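Local atomic coordinates of putative outer membrane protein (LpxR) (Salmonella typhimurium, PDB entry 3FID), a protein that removes acyl chains from lipid A as an outer membrane deacylase, modifying lipopolysaccharide, and binds metal ions. Residues S1-G13 with R30-D44. Numbering follows the deposited sequence.
Sequences SSLAISVANDDAG and RGDYTAGLFLGYSHD. With ZN (zinc ion), chain G; ZN (zinc ion), chain D; ZN (zinc ion), chain C.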
loop_
_atom_site.group_PDB
_atom_site.type_symbol
_atom_site.label_atom_id
_atom_site.label_comp_id
_atom_site.label_asym_id
_atom_site.label_seq_id
_atom_site.Cartn_x
_atom_site.Cartn_y
_atom_site.Cartn_z
ATOM N N SER A 1 3.015 -21.493 -1.540
ATOM C CA SER A 1 3.575 -20.375 -2.336
ATOM C C SER A 1 2.488 -19.617 -3.049
ATOM O O SER A 1 1.474 -20.200 -3.461
ATOM C CB SER A 1 4.569 -20.881 -3.368
ATOM O OG SER A 1 5.676 -21.470 -2.703
ATOM N N SER A 2 2.721 -18.313 -3.199
ATOM C CA SER A 2 1.813 -17.462 -3.957
ATOM C C SER A 2 2.598 -16.520 -4.865
ATOM O O SER A 2 3.711 -16.084 -4.529
ATOM C CB SER A 2 0.768 -16.751 -3.051
ATOM O OG SER A 2 1.306 -15.762 -2.156
ATOM N N LEU A 3 2.031 -16.289 -6.045
ATOM C CA LEU A 3 2.519 -15.341 -7.035
ATOM C C LEU A 3 1.356 -14.341 -7.229
ATOM O O LEU A 3 0.218 -14.751 -7.484
ATOM C CB LEU A 3 2.814 -16.110 -8.331
ATOM C CG LEU A 3 3.452 -15.559 -9.612
ATOM C CD1 LEU A 3 2.615 -14.446 -10.211
ATOM C CD2 LEU A 3 4.869 -15.101 -9.382
ATOM N N ALA A 4 1.634 -13.049 -7.066
ATOM C CA ALA A 4 0.554 -12.065 -7.056
ATOM C C ALA A 4 0.827 -10.871 -7.934
ATOM O O ALA A 4 1.976 -10.440 -8.053
ATOM C CB ALA A 4 0.272 -11.594 -5.614
ATOM N N ILE A 5 -0.242 -10.339 -8.517
ATOM C CA ILE A 5 -0.218 -9.065 -9.247
ATOM C C ILE A 5 -1.190 -8.152 -8.509
ATOM O O ILE A 5 -2.322 -8.551 -8.245
ATOM C CB ILE A 5 -0.798 -9.236 -10.677
ATOM C CG1 ILE A 5 -0.204 -10.492 -11.337
ATOM C CG2 ILE A 5 -0.605 -7.930 -11.521
ATOM C CD1 ILE A 5 0.903 -10.232 -12.351
ATOM N N SER A 6 -0.781 -6.925 -8.212
ATOM C CA SER A 6 -1.716 -6.012 -7.555
ATOM C C SER A 6 -1.701 -4.646 -8.244
ATOM O O SER A 6 -0.632 -4.115 -8.557
ATOM C CB SER A 6 -1.414 -5.886 -6.064
ATOM O OG SER A 6 -2.333 -4.967 -5.424
ATOM N N VAL A 7 -2.889 -4.119 -8.492
ATOM C CA VAL A 7 -3.071 -2.805 -9.130
ATOM C C VAL A 7 -3.800 -1.892 -8.112
ATOM O O VAL A 7 -4.869 -2.262 -7.598
ATOM C CB VAL A 7 -3.860 -2.959 -10.463
ATOM C CG1 VAL A 7 -4.225 -1.600 -11.106
ATOM C CG2 VAL A 7 -3.061 -3.831 -11.477
ATOM N N ALA A 8 -3.223 -0.723 -7.824
ATOM C CA ALA A 8 -3.885 0.294 -6.974
ATOM C C ALA A 8 -4.291 1.465 -7.854
ATOM O O ALA A 8 -3.566 1.817 -8.781
ATOM C CB ALA A 8 -2.979 0.770 -5.883
ATOM N N ASN A 9 -5.456 2.031 -7.573
ATOM C CA ASN A 9 -5.953 3.176 -8.314
ATOM C C ASN A 9 -6.834 4.037 -7.382
ATOM O O ASN A 9 -7.613 3.508 -6.577
ATOM C CB ASN A 9 -6.746 2.710 -9.546
ATOM C CG ASN A 9 -6.799 3.765 -10.670
ATOM O OD1 ASN A 9 -6.793 4.986 -10.434
ATOM N ND2 ASN A 9 -6.859 3.282 -11.902
ATOM N N ASP A 10 -6.691 5.358 -7.493
ATOM C CA ASP A 10 -7.620 6.238 -6.786
ATOM C C ASP A 10 -8.997 6.228 -7.467
ATOM O O ASP A 10 -10.023 6.498 -6.810
ATOM C CB ASP A 10 -7.065 7.667 -6.615
ATOM C CG ASP A 10 -6.832 8.365 -7.931
ATOM O OD1 ASP A 10 -7.295 9.497 -8.101
ATOM O OD2 ASP A 10 -6.172 7.812 -8.808
ATOM N N ASP A 11 -9.016 5.922 -8.777
ATOM C CA ASP A 11 -10.265 5.686 -9.522
ATOM C C ASP A 11 -10.697 4.234 -9.315
ATOM O O ASP A 11 -10.067 3.296 -9.831
ATOM C CB ASP A 11 -10.075 5.995 -11.026
ATOM C CG ASP A 11 -11.316 5.677 -11.878
ATOM O OD1 ASP A 11 -12.365 5.246 -11.359
ATOM O OD2 ASP A 11 -11.226 5.864 -13.109
ATOM N N ALA A 12 -11.771 4.026 -8.566
ATOM C CA ALA A 12 -12.097 2.665 -8.114
ATOM C C ALA A 12 -13.084 2.006 -9.064
ATOM O O ALA A 12 -13.504 0.879 -8.822
ATOM C CB ALA A 12 -12.666 2.675 -6.659
ATOM N N GLY A 13 -13.469 2.715 -10.136
ATOM C CA GLY A 13 -14.339 2.126 -11.162
ATOM C C GLY A 13 -15.648 1.654 -10.578
ATOM O O GLY A 13 -16.323 2.428 -9.912
ATOM N N ARG A 30 -9.714 13.776 -3.803
ATOM C CA ARG A 30 -8.257 13.917 -3.779
ATOM C C ARG A 30 -7.600 12.921 -4.714
ATOM O O ARG A 30 -8.247 11.986 -5.208
ATOM C CB ARG A 30 -7.719 13.764 -2.355
ATOM C CG ARG A 30 -8.060 15.023 -1.555
ATOM C CD ARG A 30 -7.128 15.292 -0.461
ATOM N NE ARG A 30 -5.730 15.447 -0.849
ATOM C CZ ARG A 30 -5.135 16.588 -1.180
ATOM N NH1 ARG A 30 -3.844 16.581 -1.480
ATOM N NH2 ARG A 30 -5.802 17.733 -1.223
ATOM N N GLY A 31 -6.317 13.118 -4.970
ATOM C CA GLY A 31 -5.644 12.224 -5.883
ATOM C C GLY A 31 -4.249 11.852 -5.465
ATOM O O GLY A 31 -3.490 11.426 -6.321
ATOM N N ASP A 32 -3.931 11.961 -4.168
ATOM C CA ASP A 32 -2.554 11.821 -3.662
ATOM C C ASP A 32 -1.807 10.580 -4.176
ATOM O O ASP A 32 -0.654 10.682 -4.573
ATOM C CB ASP A 32 -2.507 11.790 -2.132
ATOM C CG ASP A 32 -2.987 13.061 -1.490
ATOM O OD1 ASP A 32 -4.141 13.481 -1.721
ATOM O OD2 ASP A 32 -2.205 13.602 -0.684
ATOM N N TYR A 33 -2.440 9.410 -4.081
ATOM C CA TYR A 33 -1.830 8.159 -4.539
ATOM C C TYR A 33 -2.590 7.758 -5.783
ATOM O O TYR A 33 -3.746 7.338 -5.723
ATOM C CB TYR A 33 -1.945 7.102 -3.445
ATOM C CG TYR A 33 -1.426 5.726 -3.772
ATOM C CD1 TYR A 33 -2.014 4.585 -3.202
ATOM C CD2 TYR A 33 -0.319 5.549 -4.599
ATOM C CE1 TYR A 33 -1.511 3.283 -3.470
ATOM C CE2 TYR A 33 0.194 4.247 -4.865
ATOM C CZ TYR A 33 -0.407 3.135 -4.307
ATOM O OH TYR A 33 0.115 1.867 -4.587
ATOM N N THR A 34 -1.957 7.967 -6.927
ATOM C CA THR A 34 -2.685 7.872 -8.188
ATOM C C THR A 34 -2.635 6.474 -8.869
ATOM O O THR A 34 -3.616 6.051 -9.498
ATOM C CB THR A 34 -2.339 9.050 -9.176
ATOM O OG1 THR A 34 -3.310 9.083 -10.227
ATOM C CG2 THR A 34 -0.944 8.936 -9.775
ATOM N N ALA A 35 -1.529 5.755 -8.731
ATOM C CA ALA A 35 -1.431 4.430 -9.315
ATOM C C ALA A 35 -0.432 3.580 -8.563
ATOM O O ALA A 35 0.589 4.063 -8.087
ATOM C CB ALA A 35 -1.004 4.527 -10.820
ATOM N N GLY A 36 -0.702 2.277 -8.513
ATOM C CA GLY A 36 0.300 1.327 -8.044
ATOM C C GLY A 36 0.307 0.090 -8.925
ATOM O O GLY A 36 -0.751 -0.338 -9.420
ATOM N N LEU A 37 1.503 -0.446 -9.157
ATOM C CA LEU A 37 1.684 -1.780 -9.778
ATOM C C LEU A 37 2.665 -2.552 -8.916
ATOM O O LEU A 37 3.691 -2.002 -8.488
ATOM C CB LEU A 37 2.242 -1.685 -11.202
ATOM C CG LEU A 37 2.156 -3.033 -11.984
ATOM C CD1 LEU A 37 0.770 -3.694 -11.920
ATOM C CD2 LEU A 37 2.556 -2.870 -13.462
ATOM N N PHE A 38 2.360 -3.822 -8.676
ATOM C CA PHE A 38 3.162 -4.667 -7.786
ATOM C C PHE A 38 3.099 -6.097 -8.329
ATOM O O PHE A 38 2.031 -6.576 -8.700
ATOM C CB PHE A 38 2.581 -4.571 -6.341
ATOM C CG PHE A 38 3.144 -5.575 -5.354
ATOM C CD1 PHE A 38 2.696 -6.888 -5.358
ATOM C CD2 PHE A 38 4.054 -5.178 -4.362
ATOM C CE1 PHE A 38 3.183 -7.833 -4.440
ATOM C CE2 PHE A 38 4.560 -6.110 -3.411
ATOM C CZ PHE A 38 4.115 -7.457 -3.469
ATOM N N LEU A 39 4.254 -6.748 -8.388
ATOM C CA LEU A 39 4.349 -8.165 -8.747
ATOM C C LEU A 39 5.203 -8.798 -7.673
ATOM O O LEU A 39 6.276 -8.274 -7.314
ATOM C CB LEU A 39 4.963 -8.317 -10.150
ATOM C CG LEU A 39 5.118 -9.699 -10.803
ATOM C CD1 LEU A 39 3.800 -10.470 -10.930
ATOM C CD2 LEU A 39 5.779 -9.570 -12.186
ATOM N N GLY A 40 4.713 -9.888 -7.094
ATOM C CA GLY A 40 5.428 -10.489 -5.972
ATOM C C GLY A 40 5.355 -12.011 -5.981
ATOM O O GLY A 40 4.464 -12.599 -6.577
ATOM N N TYR A 41 6.331 -12.630 -5.324
ATOM C CA TYR A 41 6.363 -14.083 -5.172
ATOM C C TYR A 41 6.712 -14.409 -3.736
ATOM O O TYR A 41 7.654 -13.834 -3.197
ATOM C CB TYR A 41 7.414 -14.708 -6.098
ATOM C CG TYR A 41 7.552 -16.211 -5.888
ATOM C CD1 TYR A 41 8.710 -16.763 -5.307
ATOM C CD2 TYR A 41 6.510 -17.061 -6.241
ATOM C CE1 TYR A 41 8.809 -18.138 -5.114
ATOM C CE2 TYR A 41 6.590 -18.413 -6.032
ATOM C CZ TYR A 41 7.743 -18.948 -5.486
ATOM O OH TYR A 41 7.783 -20.306 -5.343
ATOM N N SER A 42 5.940 -15.327 -3.136
ATOM C CA SER A 42 6.157 -15.797 -1.784
ATOM C C SER A 42 6.429 -17.289 -1.815
ATOM O O SER A 42 5.692 -18.034 -2.417
ATOM C CB SER A 42 4.906 -15.562 -0.945
ATOM O OG SER A 42 5.000 -14.321 -0.268
ATOM N N HIS A 43 7.502 -17.717 -1.171
ATOM C CA HIS A 43 7.799 -19.144 -1.105
ATOM C C HIS A 43 7.737 -19.614 0.348
ATOM O O HIS A 43 8.324 -18.996 1.197
ATOM C CB HIS A 43 9.182 -19.414 -1.701
ATOM C CG HIS A 43 9.580 -20.857 -1.667
ATOM N ND1 HIS A 43 8.907 -21.829 -2.366
ATOM C CD2 HIS A 43 10.566 -21.493 -0.991
ATOM C CE1 HIS A 43 9.466 -23.005 -2.136
ATOM N NE2 HIS A 43 10.482 -22.823 -1.313
ATOM N N ASP A 44 7.007 -20.700 0.616
ATOM C CA ASP A 44 6.973 -21.277 1.962
ATOM C C ASP A 44 8.212 -22.112 2.206
ATOM O O ASP A 44 8.411 -23.134 1.560
ATOM C CB ASP A 44 5.698 -22.109 2.213
ATOM C CG ASP A 44 5.387 -23.102 1.091
ATOM O OD1 ASP A 44 5.762 -22.857 -0.084
ATOM O OD2 ASP A 44 4.733 -24.146 1.383
HETATM ZN ZN ZN G . -4.572 7.901 -10.470
HETATM ZN ZN ZN D . 7.264 -21.781 -3.663
HETATM ZN ZN ZN C . 4.638 -23.144 -1.856
HETATM O O HOH W 1 -4.838 11.041 -8.821
HETATM O O HOH W 2 -8.850 11.437 -7.870
#
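Ser-1 meets Tyr-41, His-43 and Asp-44 through two zinc ions, both bridged by its OG: one, 1.9 Å from Ser-1 OG, also takes Tyr-41 OH and His-43 ND1; the other is chelated by Ser-1 N and OG and bound by Asp-44 OD1 at 2.1 Å. The strands run antiparallel (178°), with paired backbone bonds at Ser-2/Ser-42, Ala-4/Gly-40, Ser-6/Phe-38 (one bond weak) and Ala-8/Gly-36.

On the outer surface, Leu-39 lies alongside Ile-5; the 3.2 Å between Ile-5 CD1 and Leu-39 CD1 is doubtfully short. The Leu-3 and Tyr-41 side chains cross at about a right angle, Leu-3 CD2 4.0 Å from Tyr-41 CD2. On the other face Gly-36 and Gly-40 leave room for aromatic neighbours. Tyr-33, its CG anti to the backbone N (chi1 177°), sets OH 3.5 Å from both Gly-36 CA and Ala-8 CB, where a side chain would sit; Asp-58 receives its hydrogen bond. Phe-38 CE1 lies 3.8 Å from Gly-40 CA, likewise replacing a side chain.

A third zinc ion joins Asp-10 OD2 (2.3 Å) to Thr-34 O and OG1, with two ligands from elsewhere. Strand 2-9 also pairs antiparallel with strand 285-295 (Ser-1/Phe-296 to Asn-9/Ile-288), closing the outer-membrane beta-barrel.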